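Local coordinates for KaiC-like domain-containing protein (Pyrococcus horikoshii, PDB 3BS4) that is of unknown function but probably adopts the RecA-like fold of KaiC relatives and holds an unidentified peptide in this crystal, at residues I57-Q62 against A145-G150; H20-I25 against N185-E190; N50-F55 against H82-V87; W104-M109 against I117-A122. One frame throughout, in Å; residues are numbered along the deposited sequence.

Interaction 1. Residues I57-Q62 against A145-G150; sequences ISYPLQ and AISMSG
Ile57, Ser58 and Ile146 meet where two neighbouring strands give out, and a single carbonyl does most of the joining. Ile146 O takes two backbone donors: Ser58 N, at 3.0 Å, approaches in the carbonyl plane on a lone pair, while Ile57 N comes from above that plane, 43° out of it. A third hydrogen reaches the same oxygen from water 1, which in turn accepts from Tyr59 N. Ser58 returns the favour: its OG sits beside its own backbone N, anti to the carbonyl carbon (chi1 -69°), and accepts from Ser147 N at 3.0 Å. Ile57 uses both branches. Ile57 CG2 lies 3.5 Å from Ser147 O and also reaches Gly150 CA, whereas Ile57 CD1 ends 4.0 Å from Ala145 CB and brushes Met148. Packing is close at Gly150, where a beta carbon would run into both Ser58 OG and Ile57 CG2. Farther out, Ile146 CG2, in one of two modelled conformers, meets the edge of the Tyr59 ring, in its plane; the Tyr59 hydroxyl and Ser147 OG both bond to Glu190, which is also salt-bridged to Lys35. The peptide bond between Ile146 and Ser147 is cis. Such a cis bond just past a central strand matches in position that after the Walker B strand of RecA-like proteins, though Ile146 stands where those have an acidic residue, so no such role follows.

Interaction 2. Residues H20-I25 against N185-E190; sequences HSLILI and NFWLWE
Leu22 to Ile25 and Asn185 to Leu188 pair residue for residue as adjacent parallel strands in the central sheet, whose parallel part is consistent with a RecA-like core. Five backbone hydrogen bonds carry the pairing: Asn185 N to Ser21 O, Ile23 N to Asn185 O, Trp187 N to Ile23 O, Ile25 N to Trp187 O and Trp189 N to Ile25 O. All lie between 2.8 and 3.0 Å. Apolar packing fills both faces. On the Ile23 face, CB of Ile23 lies 3.7 Å from Phe186 CD1, the two side chains pointing the same way, while Ile25 CG2 touches Leu188 CD1 at 3.9 Å; Leu38 of helix 34-47 covers this side. On the other, Leu24 CD1 touches CB of both Trp187 and Trp189. Polar ends there serve the bound peptide: Asn185 OD1 and Trp187 NE1 both bond to its backbone. An alanine in place of Trp187 has no indole, which would probably leave the peptide backbone without that partner and open a gap beside both methyls of Leu22. There are two CH-pi contacts. Ile23 CD1 lies over a face of the Phe186 ring, 4.1 Å from its centroid and 15° off the normal. Leu22 CG is anti to the backbone N (chi1 173°), and Leu22 CD1 stands 3.4 Å from the centroid of the Trp187 five-membered ring, 1° off the normal, with Leu22 CD2 3.9 Å from Trp187 CH2.

Interaction 3. Residues N50-F55 against H82-V87; sequences NLVGMF and HRLAIV
Val52 and Leu84 make the closest side-chain contact here: Val52 CG1 lies 3.8 Å from Leu84 CD1. With CG anti to the backbone N (chi1 174°), Leu84 leans toward its neighbour, and its CD1 comes within 3.5 Å of Val52 O. The Met54 chain bends at chi3 (-43°), and its CE reaches Leu84 CD1. Leu42 and Leu46 of helix 34-47, with Val75, Tyr78 and Leu79, close over this group. Beneath it run four backbone hydrogen bonds: Val52 N to Arg83 O, Ala85 N to Val52 O, Met54 N to Ala85 O and Val87 N to Met54 O. Strands 51-56 and 84-87 are parallel neighbours joined through helices 61-70 and 75-80, a beta-alpha-beta crossover. On the Phe55 face the two strands have less to set against each other: Gly53 has no side chain, and Val87 CG2 approaches the Phe55 ring obliquely, 4.1 Å from CD1; helix 115-132 and an aromatic side chain of the bound peptide fill in. The end at His82 and Arg83 is the more exposed one. His82, with positive phi, is the C-prime residue of the Schellman motif ending helix 75-80. Arg83 grazes Leu51 CD2 with its CD at 4.2 Å, then carries its guanidinium on to a salt bridge with Asp49.

Interaction 4. Residues W104-M109 against I117-A122; sequences WYLEGM and IKYAKA
Lys118 reaches across from the helix to Glu107 and Met109 in the loop, placing its ammonium between their carbonyls. CG leaves beside the backbone N, anti to the carbonyl carbon (chi1 -67°), and beyond it the chain is fully extended. Lys118 NZ bonds to Glu107 O at 2.7 Å, in the carbonyl plane on a lone pair, and to Met109 O at 2.8 Å, from 39° above that carbonyl's plane. Gly108 passes right beside it, where a beta carbon would collide with NZ. An alanine in place of Lys118 would probably leave Glu107 O without this donor and Met109 O with Thr114 but not the lysine, and free the backbone round Gly108 to shift. The loop leads from strand 103-104, outermost in a probably RecA-like sheet, into helix 115-132, so the lysine ties the helix back to its lead-in. Deeper down, Leu106 crosses Tyr119 obliquely, CD1 to CE1 at 4.0 Å. Tyr119 starts away from the loop, but its ring swings back to meet that leucine, and its hydroxyl bonds to Tyr151 and Thr89. Trp104 is modelled in two conformers; in one, its indole lays a face over Ala122, whose CA is 3.8 Å from the six-membered ring centroid.

In the fold
Interactions 1, 2 and 3 lie on one sheet: strand 141-146 stands between strand 51-56 of interaction 3 and strand 184-190 of interaction 2. Ile146 N bonds to Phe55 O at 3.0 Å, and Ser149 N packs against Trp189 CE3 at 3.5 Å, so interaction 1 joins its neighbours directly. Interaction 4, about 15 Å from interaction 3 between centres, is attached through Ile86 O to Trp104 N at 2.8 Å and through Tyr119 against Phe55. Interactions 2 and 4 do not touch, their nearest atoms being about 9 Å apart. All four nevertheless reach the bound peptide: interaction 2 supplies the polar grip, and Ile57, Met148, Phe55 and Tyr119 pack against it.

Interaction 1. Residues I57-Q62 against A145-G150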
# COMPACT_ATOMS: atom_id res chain seq x y z
N ILE A 57 7.60 1.63 4.94
CA ILE A 57 8.68 2.52 4.50
C ILE A 57 8.77 3.76 5.38
O ILE A 57 9.87 4.21 5.71
CB ILE A 57 8.41 2.96 3.03
CG1 ILE A 57 8.41 1.74 2.07
CG2 ILE A 57 9.40 4.05 2.56
CD1 ILE A 57 7.48 1.90 0.86
N SER A 58 7.62 4.32 5.74
CA SER A 58 7.56 5.68 6.27
C SER A 58 7.47 5.81 7.78
O SER A 58 7.78 6.91 8.30
CB SER A 58 6.38 6.44 5.65
OG SER A 58 6.61 6.70 4.28
N TYR A 59 7.03 4.75 8.46
CA TYR A 59 6.72 4.83 9.90
C TYR A 59 7.44 3.73 10.67
O TYR A 59 7.61 2.62 10.17
CB TYR A 59 5.19 4.74 10.15
CG TYR A 59 4.47 5.82 9.39
CD1 TYR A 59 4.57 7.15 9.81
CD2 TYR A 59 3.79 5.53 8.20
CE1 TYR A 59 3.97 8.17 9.10
CE2 TYR A 59 3.19 6.55 7.48
CZ TYR A 59 3.28 7.86 7.94
OH TYR A 59 2.71 8.92 7.26
N PRO A 60 7.83 4.05 11.92
CA PRO A 60 8.37 3.02 12.80
C PRO A 60 7.36 1.89 12.96
O PRO A 60 6.16 2.14 13.01
CB PRO A 60 8.53 3.74 14.14
CG PRO A 60 8.52 5.21 13.83
CD PRO A 60 7.76 5.39 12.55
N LEU A 61 7.86 0.67 13.04
CA LEU A 61 7.01 -0.49 13.23
C LEU A 61 6.06 -0.34 14.43
O LEU A 61 4.89 -0.70 14.35
CB LEU A 61 7.88 -1.73 13.37
CG LEU A 61 7.12 -3.05 13.44
CD1 LEU A 61 6.26 -3.26 12.18
CD2 LEU A 61 8.10 -4.19 13.68
N GLN A 62 6.55 0.18 15.54
CA GLN A 62 5.72 0.31 16.72
C GLN A 62 4.53 1.24 16.47
O GLN A 62 3.46 1.04 17.03
CB GLN A 62 6.55 0.76 17.92
CG GLN A 62 7.61 -0.27 18.36
CD GLN A 62 7.04 -1.67 18.71
OE1 GLN A 62 7.65 -2.69 18.36
NE2 GLN A 62 5.90 -1.71 19.40
N ALA A 145 2.18 -0.53 0.23
CA ALA A 145 3.45 0.22 0.44
C ALA A 145 3.14 1.56 1.10
O ALA A 145 2.51 2.43 0.48
CB ALA A 145 4.18 0.44 -0.90
N ILE A 146 3.58 1.68 2.36
CA ILE A 146 3.22 2.81 3.21
C ILE A 146 4.49 3.52 3.68
O ILE A 146 5.13 3.08 4.64
CB ILE A 146 2.37 2.38 4.43
CG1 ILE A 146 1.20 1.48 3.99
CG2 ILE A 146 1.87 3.62 5.17
CD1 ILE A 146 0.48 0.77 5.13
N SER A 147 4.90 4.58 2.99
CA SER A 147 4.31 5.12 1.78
C SER A 147 5.37 5.48 0.78
O SER A 147 6.56 5.57 1.13
CB SER A 147 3.71 6.50 2.14
OG SER A 147 2.73 6.36 3.16
N MET A 148 5.02 5.58 -0.49
CA MET A 148 5.98 5.43 -1.57
C MET A 148 6.65 6.84 -1.53
O MET A 148 7.81 7.03 -1.93
CB MET A 148 5.27 5.27 -2.91
CG MET A 148 4.75 3.85 -3.15
SD MET A 148 6.08 2.61 -3.23
CE MET A 148 6.84 3.13 -4.81
N SER A 149 5.92 7.85 -1.02
CA SER A 149 6.47 9.20 -0.83
C SER A 149 7.65 9.22 0.16
O SER A 149 8.49 10.13 0.13
CB SER A 149 5.35 10.18 -0.40
OG SER A 149 4.59 9.63 0.67
N GLY A 150 7.73 8.19 1.01
CA GLY A 150 8.83 8.08 1.98
C GLY A 150 10.20 7.96 1.34
O GLY A 150 11.21 8.31 1.96
O HOH W 1 5.37 2.57 7.43

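Interaction 2. Residues H20-I25 against N185-E190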
# COMPACT_ATOMS: atom_id res chain seq x y z
N HIS A 20 -4.86 -8.17 -9.54
CA HIS A 20 -3.45 -7.90 -9.84
C HIS A 20 -3.13 -6.45 -10.18
O HIS A 20 -2.00 -6.13 -10.52
CB HIS A 20 -2.86 -8.82 -10.92
CG HIS A 20 -2.89 -10.27 -10.56
ND1 HIS A 20 -3.30 -11.24 -11.44
CD2 HIS A 20 -2.58 -10.91 -9.41
CE1 HIS A 20 -3.23 -12.42 -10.85
NE2 HIS A 20 -2.81 -12.25 -9.62
N SER A 21 -4.14 -5.59 -10.08
CA SER A 21 -3.95 -4.18 -10.35
C SER A 21 -3.02 -3.55 -9.32
O SER A 21 -2.85 -4.08 -8.22
CB SER A 21 -5.30 -3.47 -10.32
OG SER A 21 -6.08 -3.91 -11.43
N LEU A 22 -2.45 -2.41 -9.70
CA LEU A 22 -1.76 -1.52 -8.77
C LEU A 22 -2.68 -0.32 -8.58
O LEU A 22 -3.11 0.31 -9.55
CB LEU A 22 -0.42 -1.05 -9.35
CG LEU A 22 0.36 0.01 -8.58
CD1 LEU A 22 0.69 -0.42 -7.14
CD2 LEU A 22 1.61 0.33 -9.37
N ILE A 23 -2.98 -0.02 -7.31
CA ILE A 23 -3.84 1.10 -6.92
C ILE A 23 -2.99 2.12 -6.19
O ILE A 23 -2.34 1.80 -5.20
CB ILE A 23 -4.95 0.64 -5.95
CG1 ILE A 23 -5.89 -0.37 -6.62
CG2 ILE A 23 -5.77 1.83 -5.45
CD1 ILE A 23 -5.46 -1.81 -6.44
N LEU A 24 -3.03 3.36 -6.65
CA LEU A 24 -2.41 4.47 -5.93
C LEU A 24 -3.46 5.23 -5.16
O LEU A 24 -4.43 5.70 -5.73
CB LEU A 24 -1.71 5.42 -6.90
CG LEU A 24 -1.06 6.65 -6.24
CD1 LEU A 24 0.16 6.28 -5.33
CD2 LEU A 24 -0.64 7.62 -7.34
N ILE A 25 -3.25 5.38 -3.84
CA ILE A 25 -4.05 6.29 -3.03
C ILE A 25 -3.15 7.51 -2.84
O ILE A 25 -2.12 7.45 -2.14
CB ILE A 25 -4.41 5.70 -1.64
CG1 ILE A 25 -5.19 4.37 -1.78
CG2 ILE A 25 -5.20 6.74 -0.85
CD1 ILE A 25 -6.39 4.43 -2.66
N ASN A 185 -2.00 -4.71 -5.38
CA ASN A 185 -1.12 -3.84 -4.60
C ASN A 185 -1.67 -2.46 -4.43
O ASN A 185 -2.23 -1.90 -5.37
CB ASN A 185 0.25 -3.77 -5.28
CG ASN A 185 1.00 -5.08 -5.15
OD1 ASN A 185 1.53 -5.39 -4.08
ND2 ASN A 185 1.00 -5.88 -6.20
N PHE A 186 -1.50 -1.92 -3.23
CA PHE A 186 -1.89 -0.54 -2.92
C PHE A 186 -0.67 0.25 -2.54
O PHE A 186 0.08 -0.15 -1.65
CB PHE A 186 -2.87 -0.51 -1.75
CG PHE A 186 -4.19 -1.15 -2.05
CD1 PHE A 186 -5.28 -0.36 -2.39
CD2 PHE A 186 -4.33 -2.52 -1.96
CE1 PHE A 186 -6.53 -0.95 -2.65
CE2 PHE A 186 -5.59 -3.13 -2.24
CZ PHE A 186 -6.68 -2.32 -2.58
N TRP A 187 -0.47 1.38 -3.20
CA TRP A 187 0.59 2.31 -2.85
C TRP A 187 -0.04 3.53 -2.22
O TRP A 187 -1.02 4.05 -2.75
CB TRP A 187 1.31 2.79 -4.12
CG TRP A 187 2.26 1.79 -4.68
CD1 TRP A 187 2.55 0.56 -4.15
CD2 TRP A 187 3.11 1.96 -5.82
NE1 TRP A 187 3.52 -0.06 -4.91
CE2 TRP A 187 3.89 0.78 -5.93
CE3 TRP A 187 3.27 2.98 -6.77
CZ2 TRP A 187 4.82 0.59 -6.97
CZ3 TRP A 187 4.20 2.78 -7.81
CH2 TRP A 187 4.96 1.60 -7.88
N LEU A 188 0.55 4.02 -1.14
CA LEU A 188 0.11 5.29 -0.57
C LEU A 188 1.12 6.38 -0.94
O LEU A 188 2.32 6.15 -0.82
CB LEU A 188 -0.00 5.17 0.96
CG LEU A 188 -0.46 6.42 1.72
CD1 LEU A 188 -1.89 6.86 1.30
CD2 LEU A 188 -0.40 6.21 3.22
N TRP A 189 0.65 7.56 -1.32
CA TRP A 189 1.57 8.69 -1.50
C TRP A 189 1.02 9.87 -0.71
O TRP A 189 -0.10 10.28 -0.95
CB TRP A 189 1.69 9.08 -2.99
CG TRP A 189 2.66 10.22 -3.23
CD1 TRP A 189 2.44 11.54 -3.03
CD2 TRP A 189 4.00 10.10 -3.73
NE1 TRP A 189 3.58 12.28 -3.35
CE2 TRP A 189 4.55 11.40 -3.77
CE3 TRP A 189 4.80 9.01 -4.10
CZ2 TRP A 189 5.87 11.65 -4.21
CZ3 TRP A 189 6.12 9.26 -4.52
CH2 TRP A 189 6.63 10.57 -4.58
N GLU A 190 1.81 10.37 0.25
CA GLU A 190 1.37 11.45 1.15
C GLU A 190 1.93 12.77 0.68
O GLU A 190 3.15 12.95 0.66
CB GLU A 190 1.81 11.13 2.59
CG GLU A 190 1.22 9.82 3.08
CD GLU A 190 1.57 9.48 4.52
OE1 GLU A 190 1.20 10.24 5.45
OE2 GLU A 190 2.18 8.43 4.74
O HOH W 2 0.15 -4.89 -8.77

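Interaction 3. Residues N50-F55 against H82-V87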
# COMPACT_ATOMS: atom_id res chain seq x y z
N ASN A 50 -7.14 -12.93 4.34
CA ASN A 50 -6.30 -12.93 3.15
C ASN A 50 -4.84 -12.83 3.54
O ASN A 50 -4.54 -12.63 4.71
CB ASN A 50 -6.70 -11.75 2.25
CG ASN A 50 -8.07 -11.95 1.66
OD1 ASN A 50 -8.26 -12.84 0.83
ND2 ASN A 50 -9.04 -11.14 2.09
N LEU A 51 -3.95 -12.98 2.57
CA LEU A 51 -2.53 -12.79 2.83
C LEU A 51 -2.15 -11.35 2.51
O LEU A 51 -2.62 -10.82 1.52
CB LEU A 51 -1.70 -13.74 1.97
CG LEU A 51 -2.00 -15.24 2.18
CD1 LEU A 51 -1.11 -16.03 1.26
CD2 LEU A 51 -1.85 -15.67 3.63
N VAL A 52 -1.33 -10.75 3.36
CA VAL A 52 -0.98 -9.34 3.16
C VAL A 52 0.51 -9.19 3.36
O VAL A 52 1.06 -9.69 4.33
CB VAL A 52 -1.76 -8.46 4.16
CG1 VAL A 52 -1.27 -7.00 4.10
CG2 VAL A 52 -3.27 -8.54 3.87
N GLY A 53 1.16 -8.50 2.42
CA GLY A 53 2.55 -8.12 2.59
C GLY A 53 2.56 -6.61 2.69
O GLY A 53 1.87 -5.95 1.92
N MET A 54 3.31 -6.07 3.66
CA MET A 54 3.43 -4.62 3.83
C MET A 54 4.88 -4.19 3.65
O MET A 54 5.78 -4.76 4.28
CB MET A 54 2.96 -4.21 5.23
CG MET A 54 2.95 -2.71 5.47
SD MET A 54 2.59 -2.36 7.21
CE MET A 54 1.25 -3.57 7.46
N PHE A 55 5.10 -3.18 2.81
CA PHE A 55 6.40 -2.52 2.75
C PHE A 55 6.28 -1.30 3.63
O PHE A 55 5.65 -0.31 3.26
CB PHE A 55 6.74 -2.16 1.30
CG PHE A 55 6.74 -3.37 0.41
CD1 PHE A 55 7.89 -4.16 0.31
CD2 PHE A 55 5.58 -3.77 -0.22
CE1 PHE A 55 7.89 -5.31 -0.49
CE2 PHE A 55 5.55 -4.92 -1.00
CZ PHE A 55 6.72 -5.69 -1.14
N HIS A 82 1.21 -16.27 10.20
CA HIS A 82 1.69 -16.31 8.80
C HIS A 82 0.74 -15.66 7.80
O HIS A 82 0.84 -15.93 6.60
CB HIS A 82 2.02 -17.76 8.38
CG HIS A 82 3.21 -18.32 9.09
ND1 HIS A 82 3.14 -19.39 9.95
CD2 HIS A 82 4.51 -17.92 9.09
CE1 HIS A 82 4.34 -19.64 10.44
NE2 HIS A 82 5.19 -18.76 9.93
N ARG A 83 -0.16 -14.81 8.27
CA ARG A 83 -1.09 -14.11 7.39
C ARG A 83 -0.49 -12.81 6.87
O ARG A 83 -0.79 -12.38 5.75
CB ARG A 83 -2.40 -13.78 8.11
CG ARG A 83 -3.15 -15.02 8.62
CD ARG A 83 -3.44 -15.98 7.48
NE ARG A 83 -4.52 -16.91 7.82
CZ ARG A 83 -4.37 -18.05 8.50
NH1 ARG A 83 -3.18 -18.43 8.94
NH2 ARG A 83 -5.43 -18.81 8.74
N LEU A 84 0.32 -12.18 7.72
CA LEU A 84 0.92 -10.89 7.41
C LEU A 84 2.45 -11.02 7.35
O LEU A 84 3.05 -11.66 8.22
CB LEU A 84 0.52 -9.89 8.50
CG LEU A 84 1.13 -8.49 8.48
CD1 LEU A 84 0.76 -7.76 7.18
CD2 LEU A 84 0.71 -7.72 9.73
N ALA A 85 3.05 -10.44 6.31
CA ALA A 85 4.52 -10.33 6.22
C ALA A 85 4.84 -8.84 6.16
O ALA A 85 4.17 -8.10 5.46
CB ALA A 85 5.03 -11.02 4.98
N ILE A 86 5.86 -8.42 6.91
CA ILE A 86 6.26 -7.01 6.89
C ILE A 86 7.72 -6.92 6.50
O ILE A 86 8.56 -7.62 7.08
CB ILE A 86 6.05 -6.31 8.26
CG1 ILE A 86 4.57 -6.34 8.65
CG2 ILE A 86 6.57 -4.86 8.20
CD1 ILE A 86 4.24 -5.77 10.03
N VAL A 87 8.01 -6.09 5.50
CA VAL A 87 9.40 -5.69 5.27
C VAL A 87 9.54 -4.35 5.97
O VAL A 87 8.92 -3.36 5.56
CB VAL A 87 9.74 -5.57 3.78
CG1 VAL A 87 11.21 -5.14 3.59
CG2 VAL A 87 9.44 -6.87 3.02

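Interaction 4. Residues W104-M109 against I117-A122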
# COMPACT_ATOMS: atom_id res chain seq x y z
N TRP A 104 10.81 -8.79 8.15
CA TRP A 104 12.06 -8.85 7.40
C TRP A 104 12.78 -7.54 7.44
O TRP A 104 12.17 -6.48 7.27
CB TRP A 104 11.79 -9.21 5.95
CG TRP A 104 12.21 -10.58 5.58
CD1 TRP A 104 11.65 -11.75 5.99
CD2 TRP A 104 13.30 -10.94 4.72
NE1 TRP A 104 12.31 -12.81 5.45
CE2 TRP A 104 13.33 -12.35 4.66
CE3 TRP A 104 14.26 -10.21 4.00
CZ2 TRP A 104 14.27 -13.04 3.90
CZ3 TRP A 104 15.19 -10.91 3.23
CH2 TRP A 104 15.19 -12.31 3.19
N TYR A 105 14.10 -7.60 7.66
CA TYR A 105 14.98 -6.44 7.65
C TYR A 105 15.94 -6.52 6.49
O TYR A 105 16.48 -7.59 6.22
CB TYR A 105 15.74 -6.34 8.96
CG TYR A 105 14.81 -5.87 10.02
CD1 TYR A 105 14.55 -4.51 10.16
CD2 TYR A 105 14.13 -6.77 10.84
CE1 TYR A 105 13.66 -4.05 11.11
CE2 TYR A 105 13.23 -6.31 11.79
CZ TYR A 105 13.01 -4.94 11.91
OH TYR A 105 12.11 -4.44 12.84
N LEU A 106 16.15 -5.39 5.81
CA LEU A 106 17.05 -5.31 4.66
C LEU A 106 18.45 -4.95 5.14
O LEU A 106 18.65 -3.93 5.80
CB LEU A 106 16.57 -4.28 3.64
CG LEU A 106 15.08 -4.35 3.26
CD1 LEU A 106 14.60 -3.00 2.76
CD2 LEU A 106 14.78 -5.46 2.26
N GLU A 107 19.41 -5.79 4.77
CA GLU A 107 20.78 -5.69 5.26
C GLU A 107 21.68 -5.10 4.18
O GLU A 107 21.36 -5.19 3.00
CB GLU A 107 21.29 -7.08 5.67
CG GLU A 107 20.37 -7.84 6.64
CD GLU A 107 20.31 -7.21 8.03
OE1 GLU A 107 21.29 -6.54 8.45
OE2 GLU A 107 19.28 -7.39 8.73
N GLY A 108 22.80 -4.50 4.59
CA GLY A 108 23.76 -3.95 3.63
C GLY A 108 23.42 -2.57 3.09
O GLY A 108 22.60 -1.84 3.66
N MET A 109 24.06 -2.22 1.98
CA MET A 109 23.84 -0.92 1.36
C MET A 109 22.44 -0.89 0.78
O MET A 109 22.05 -1.79 0.02
CB MET A 109 24.89 -0.64 0.27
CG MET A 109 24.61 0.58 -0.62
SD MET A 109 24.66 2.20 0.21
CE MET A 109 26.40 2.29 0.65
N ILE A 117 16.42 -5.46 -5.90
CA ILE A 117 16.76 -6.88 -5.77
C ILE A 117 16.65 -7.36 -4.31
O ILE A 117 16.26 -8.51 -4.04
CB ILE A 117 18.14 -7.24 -6.43
CG1 ILE A 117 18.31 -8.75 -6.56
CG2 ILE A 117 19.29 -6.62 -5.68
CD1 ILE A 117 17.76 -9.26 -7.88
N LYS A 118 16.95 -6.48 -3.36
CA LYS A 118 16.81 -6.85 -1.95
C LYS A 118 15.33 -7.06 -1.58
O LYS A 118 14.99 -8.00 -0.85
CB LYS A 118 17.51 -5.85 -1.04
CG LYS A 118 19.03 -5.91 -1.25
CD LYS A 118 19.81 -5.08 -0.25
CE LYS A 118 21.30 -5.44 -0.40
NZ LYS A 118 22.15 -4.57 0.47
N TYR A 119 14.45 -6.21 -2.13
CA TYR A 119 13.01 -6.45 -1.93
C TYR A 119 12.58 -7.76 -2.56
O TYR A 119 11.78 -8.51 -1.98
CB TYR A 119 12.17 -5.34 -2.55
CG TYR A 119 11.89 -4.16 -1.65
CD1 TYR A 119 11.56 -4.33 -0.30
CD2 TYR A 119 11.86 -2.88 -2.18
CE1 TYR A 119 11.27 -3.21 0.51
CE2 TYR A 119 11.57 -1.78 -1.39
CZ TYR A 119 11.30 -1.94 -0.06
OH TYR A 119 10.99 -0.83 0.69
N ALA A 120 13.07 -8.03 -3.77
CA ALA A 120 12.62 -9.21 -4.51
C ALA A 120 12.97 -10.47 -3.73
O ALA A 120 12.18 -11.40 -3.67
CB ALA A 120 13.26 -9.24 -5.89
N LYS A 121 14.15 -10.48 -3.12
CA LYS A 121 14.60 -11.61 -2.33
C LYS A 121 13.70 -11.81 -1.11
O LYS A 121 13.31 -12.93 -0.81
CB LYS A 121 16.06 -11.42 -1.93
CG LYS A 121 16.98 -11.23 -3.13
CD LYS A 121 18.43 -11.01 -2.70
CE LYS A 121 19.36 -10.89 -3.91
NZ LYS A 121 19.45 -12.15 -4.69
N ALA A 122 13.37 -10.71 -0.43
CA ALA A 122 12.48 -10.77 0.75
C ALA A 122 11.11 -11.28 0.36
O ALA A 122 10.54 -12.15 1.03
CB ALA A 122 12.34 -9.38 1.42